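PDB 5VGU: microcompartments protein from Halothece sp. PCC 7418, which probably builds, as a six-subunit shell protein of the CcmK4 type, part of the facets of the beta-carboxysome, the carbon-fixing microcompartment of cyanobacteria. Local coordinates for residues Val30-Gly34 / Ile45-Gly49; Val54-Met58 / Thr75-Ile79. All coordinates share one frame; numbering follows the deposited sequence.

Contact 1 pairs the two strands of a hairpin, and contact 2 lays the following helix against the far edge strand of the same antiparallel sheet. The two follow in series along the chain, with their centres about 10 Å apart. Strand 42-49 leads directly into helix 51-65, and the contacts meet where that helix crosses the hairpin: Ala57 CB lies 3.7 Å from Val30 CG2 and 3.8 Å from Ile47 CD1. Val54 also joins them, touching Val30 and Ile47 on one side while it packs on Ile78 within contact 2. One apolar layer thus runs beneath the sheet from the hairpin to the opposite edge strand of the sheet, 72-79.

Contact 1. Residues Val30-Gly34 / Ile45-Gly49; sequences VTLVG and IIIRG
The peptide group of Ile46 is met from three directions by the strand 30-34. Leu32 CD1 lies over one face of it, 3.5 Å from Ile46 O, and Val33 CG2 over the other, while Val33 N points nearly straight down the carbonyl at 2.9 Å from Ile46 O. With chi1 of Val33 at -57°, CG2 stands between its own backbone N and carbonyl carbon, which turns that methyl onto Ile46 CG2 (3.7 Å) and gives CG1 to the aliphatic Arg48 CG. Thr31 and Arg48 form a hydrogen-bonded antiparallel pair: Thr31 N to Arg48 O is almost linear (172°), and the return bond from Arg48 N enters Thr31 O tilted 15° from the carbonyl plane. Arg48 O also accepts from a water that hydrogen-bonds to Thr31 OG1 at 2.7 Å. Beyond Leu32 and Ile47 the register slips by one residue, a beta bulge at Val33, and Ile46 N then bonds Gly34 O at 3.1 Å. The Arg48 chain folds back at chi2 and chi3, carrying its guanidinium to Ala5 O, Asp4 O, Ile92 O and a salt bridge with Glu87. Asn85 of the second subunit accepts from Leu32 N. Strand 5-12 continues the sheet beyond 45-49, and helices 14-27 and 51-65 pack under Ile45, Ile47 and Val30.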
loop_
_atom_site.group_PDB
_atom_site.type_symbol
_atom_site.label_atom_id
_atom_site.label_comp_id
_atom_site.label_asym_id
_atom_site.label_seq_id
_atom_site.Cartn_x
_atom_site.Cartn_y
_atom_site.Cartn_z
ATOM N N VAL A 30 16.430 26.896 -0.077
ATOM C CA VAL A 30 15.472 26.040 -0.758
ATOM C C VAL A 30 14.257 25.856 0.134
ATOM O O VAL A 30 14.309 26.058 1.352
ATOM C CB VAL A 30 16.078 24.671 -1.127
ATOM C CG1 VAL A 30 17.293 24.854 -2.019
ATOM C CG2 VAL A 30 16.460 23.860 0.123
ATOM N N THR A 31 13.161 25.441 -0.497
ATOM C CA THR A 31 11.902 25.149 0.171
ATOM C C THR A 31 11.592 23.664 0.006
ATOM O O THR A 31 11.571 23.146 -1.120
ATOM C CB THR A 31 10.750 25.970 -0.422
ATOM O OG1 THR A 31 11.035 27.375 -0.346
ATOM C CG2 THR A 31 9.459 25.672 0.301
ATOM N N LEU A 32 11.335 22.996 1.122
ATOM C CA LEU A 32 10.788 21.652 1.102
ATOM C C LEU A 32 9.303 21.778 0.808
ATOM O O LEU A 32 8.584 22.438 1.560
ATOM C CB LEU A 32 11.030 20.963 2.446
ATOM C CG LEU A 32 10.411 19.581 2.625
ATOM C CD1 LEU A 32 11.096 18.545 1.747
ATOM C CD2 LEU A 32 10.501 19.223 4.137
ATOM N N VAL A 33 8.852 21.215 -0.313
ATOM C CA VAL A 33 7.465 21.397 -0.728
ATOM C C VAL A 33 6.573 20.189 -0.434
ATOM O O VAL A 33 5.343 20.349 -0.347
ATOM C CB VAL A 33 7.381 21.785 -2.224
ATOM C CG1 VAL A 33 8.193 23.034 -2.489
ATOM C CG2 VAL A 33 7.814 20.672 -3.144
ATOM N N GLY A 34 7.140 19.002 -0.266
ATOM C CA GLY A 34 6.308 17.829 -0.037
ATOM C C GLY A 34 7.142 16.577 0.129
ATOM O O GLY A 34 8.373 16.588 -0.010
ATOM N N ILE A 45 11.441 12.999 -0.704
ATOM C CA ILE A 45 11.216 14.406 -0.404
ATOM C C ILE A 45 11.565 15.224 -1.642
ATOM O O ILE A 45 12.392 14.817 -2.461
ATOM C CB ILE A 45 12.005 14.902 0.823
ATOM C CG1 ILE A 45 13.485 14.467 0.754
ATOM C CG2 ILE A 45 11.321 14.416 2.113
ATOM C CD1 ILE A 45 14.341 15.060 1.845
ATOM N N ILE A 46 10.934 16.395 -1.753
ATOM C CA ILE A 46 11.049 17.270 -2.917
ATOM C C ILE A 46 11.348 18.679 -2.423
ATOM O O ILE A 46 10.605 19.236 -1.605
ATOM C CB ILE A 46 9.774 17.269 -3.780
ATOM C CG1 ILE A 46 9.458 15.844 -4.278
ATOM C CG2 ILE A 46 9.934 18.202 -4.962
ATOM C CD1 ILE A 46 8.518 15.110 -3.386
ATOM N N ILE A 47 12.399 19.279 -2.963
ATOM C CA ILE A 47 12.732 20.658 -2.651
ATOM C C ILE A 47 12.696 21.457 -3.947
ATOM O O ILE A 47 12.870 20.912 -5.036
ATOM C CB ILE A 47 14.107 20.834 -1.962
ATOM C CG1 ILE A 47 15.222 20.207 -2.807
ATOM C CG2 ILE A 47 14.098 20.240 -0.578
ATOM C CD1 ILE A 47 16.627 20.554 -2.337
ATOM N N ARG A 48 12.470 22.763 -3.807
ATOM C CA ARG A 48 12.526 23.707 -4.913
ATOM C C ARG A 48 13.399 24.889 -4.534
ATOM O O ARG A 48 13.460 25.295 -3.367
ATOM C CB ARG A 48 11.147 24.233 -5.287
ATOM C CG ARG A 48 10.133 23.139 -5.675
ATOM C CD ARG A 48 10.510 22.405 -6.981
ATOM N NE ARG A 48 10.518 23.300 -8.126
ATOM C CZ ARG A 48 9.463 23.651 -8.850
ATOM N NH1 ARG A 48 8.251 23.185 -8.583
ATOM N NH2 ARG A 48 9.622 24.507 -9.852
ATOM N N GLY A 49 14.029 25.457 -5.551
ATOM C CA GLY A 49 14.819 26.658 -5.388
ATOM C C GLY A 49 15.669 26.902 -6.618
ATOM O O GLY A 49 15.578 26.191 -7.632
HETATM O O HOH W 1 12.583 28.244 -2.439
#

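Contact 2. Residues Val54-Met58 / Thr75-Ile79; sequences VKTAM and TWVII
Helix 51-65 connects two parallel strands of the BMC domain, 42-49 and 72-79, and its residues Val54, Lys55 and Met58 rest on Trp76 and Ile78 of the latter. The segment axes run nearly antiparallel (167°) and 9.8 Å apart, and no hydrogen bond crosses the gap, which is filled by apolar side chains. Ile78 reaches between helical turns: its CD1 lies 3.8 Å from Lys55 CA and 3.9 Å from Met58 CB, while Val54 CG1 lies alongside the base of the isoleucine, 4.0 Å from Ile78 CG1. Strand 5-12 sits between the two joined strands, so that strand, helix and strand make a beta-alpha-beta crossover, one of the two that build this ferredoxin-like fold. Farther along the helix, Met58 leaves with CG anti to the backbone N (chi1 -178°) and meets the benzene half of the indole obliquely, CG 3.7 Å from Trp76 CE3. SD makes a Met-aromatic contact, 4.8 Å from the centroid of the six-membered ring and 47° off its normal. Bends at chi2 and chi3 then curl CE under the strand toward Val77 O. An alanine at Met58 would keep CB on Ile78 but would probably open a gap beside the six-membered ring, which would lose the CG and SD contacts and be freer to turn. Trp76 also meets the ring of Tyr69 of the third subunit, whose backbone O accepts a hydrogen bond from Thr75 OG1.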
loop_
_atom_site.group_PDB
_atom_site.type_symbol
_atom_site.label_atom_id
_atom_site.label_comp_id
_atom_site.label_asym_id
_atom_site.label_seq_id
_atom_site.Cartn_x
_atom_site.Cartn_y
_atom_site.Cartn_z
ATOM N N VAL A 54 19.733 24.420 -4.915
ATOM C CA VAL A 54 19.310 23.019 -4.863
ATOM C C VAL A 54 20.519 22.093 -4.879
ATOM O O VAL A 54 20.539 21.066 -4.191
ATOM C CB VAL A 54 18.329 22.719 -6.010
ATOM C CG1 VAL A 54 18.050 21.207 -6.126
ATOM C CG2 VAL A 54 17.046 23.486 -5.785
ATOM N N LYS A 55 21.561 22.438 -5.647
ATOM C CA LYS A 55 22.768 21.607 -5.644
ATOM C C LYS A 55 23.394 21.559 -4.257
ATOM O O LYS A 55 23.743 20.484 -3.753
ATOM C CB LYS A 55 23.781 22.131 -6.669
ATOM C CG LYS A 55 23.407 21.848 -8.100
ATOM C CD LYS A 55 24.361 22.564 -9.077
ATOM C CE LYS A 55 25.800 22.059 -8.959
ATOM N NZ LYS A 55 26.720 22.807 -9.858
ATOM N N THR A 56 23.543 22.722 -3.627
ATOM C CA THR A 56 24.135 22.786 -2.295
ATOM C C THR A 56 23.286 22.033 -1.280
ATOM O O THR A 56 23.815 21.298 -0.433
ATOM C CB THR A 56 24.296 24.244 -1.878
ATOM O OG1 THR A 56 25.169 24.892 -2.803
ATOM C CG2 THR A 56 24.853 24.358 -0.478
ATOM N N ALA A 57 21.968 22.251 -1.315
ATOM C CA ALA A 57 21.077 21.536 -0.400
ATOM C C ALA A 57 21.145 20.027 -0.615
ATOM O O ALA A 57 21.162 19.252 0.353
ATOM C CB ALA A 57 19.643 22.033 -0.563
ATOM N N MET A 58 21.163 19.588 -1.877
ATOM C CA MET A 58 21.173 18.155 -2.146
ATOM C C MET A 58 22.427 17.492 -1.576
ATOM O O MET A 58 22.357 16.398 -1.010
ATOM C CB MET A 58 21.069 17.909 -3.658
ATOM C CG MET A 58 21.026 16.449 -4.068
ATOM S SD MET A 58 19.555 15.582 -3.456
ATOM C CE MET A 58 18.241 16.690 -3.995
ATOM N N THR A 75 18.062 6.876 -4.011
ATOM C CA THR A 75 18.025 7.498 -5.336
ATOM C C THR A 75 17.779 8.988 -5.156
ATOM O O THR A 75 17.173 9.414 -4.167
ATOM C CB THR A 75 16.942 6.834 -6.225
ATOM O OG1 THR A 75 16.869 7.454 -7.522
ATOM C CG2 THR A 75 15.562 6.869 -5.535
ATOM N N TRP A 76 18.298 9.780 -6.091
ATOM C CA TRP A 76 18.097 11.225 -6.051
ATOM C C TRP A 76 18.326 11.799 -7.444
ATOM O O TRP A 76 18.949 11.175 -8.308
ATOM C CB TRP A 76 19.021 11.909 -5.023
ATOM C CG TRP A 76 20.487 11.838 -5.370
ATOM C CD1 TRP A 76 21.372 10.862 -4.996
ATOM C CD2 TRP A 76 21.241 12.790 -6.131
ATOM N NE1 TRP A 76 22.634 11.153 -5.484
ATOM C CE2 TRP A 76 22.572 12.328 -6.184
ATOM C CE3 TRP A 76 20.921 13.990 -6.771
ATOM C CZ2 TRP A 76 23.569 13.013 -6.864
ATOM C CZ3 TRP A 76 21.922 14.672 -7.444
ATOM C CH2 TRP A 76 23.226 14.180 -7.479
ATOM N N VAL A 77 17.800 13.003 -7.652
ATOM C CA VAL A 77 17.982 13.698 -8.919
ATOM C C VAL A 77 17.804 15.190 -8.691
ATOM O O VAL A 77 17.108 15.620 -7.768
ATOM C CB VAL A 77 17.011 13.167 -10.010
ATOM C CG1 VAL A 77 15.607 13.722 -9.839
ATOM C CG2 VAL A 77 17.556 13.524 -11.390
ATOM N N ILE A 78 18.423 15.982 -9.560
ATOM C CA ILE A 78 18.128 17.402 -9.693
ATOM C C ILE A 78 17.664 17.644 -11.123
ATOM O O ILE A 78 18.320 17.216 -12.081
ATOM C CB ILE A 78 19.353 18.279 -9.358
ATOM C CG1 ILE A 78 19.747 18.077 -7.899
ATOM C CG2 ILE A 78 19.040 19.746 -9.708
ATOM C CD1 ILE A 78 21.063 18.733 -7.490
ATOM N N ILE A 79 16.520 18.304 -11.260
ATOM C CA ILE A 79 15.966 18.739 -12.535
ATOM C C ILE A 79 16.059 20.259 -12.550
ATOM O O ILE A 79 15.245 20.941 -11.905
ATOM C CB ILE A 79 14.515 18.275 -12.724
ATOM C CG1 ILE A 79 14.385 16.765 -12.521
ATOM C CG2 ILE A 79 13.958 18.735 -14.070
ATOM C CD1 ILE A 79 15.221 15.943 -13.434
#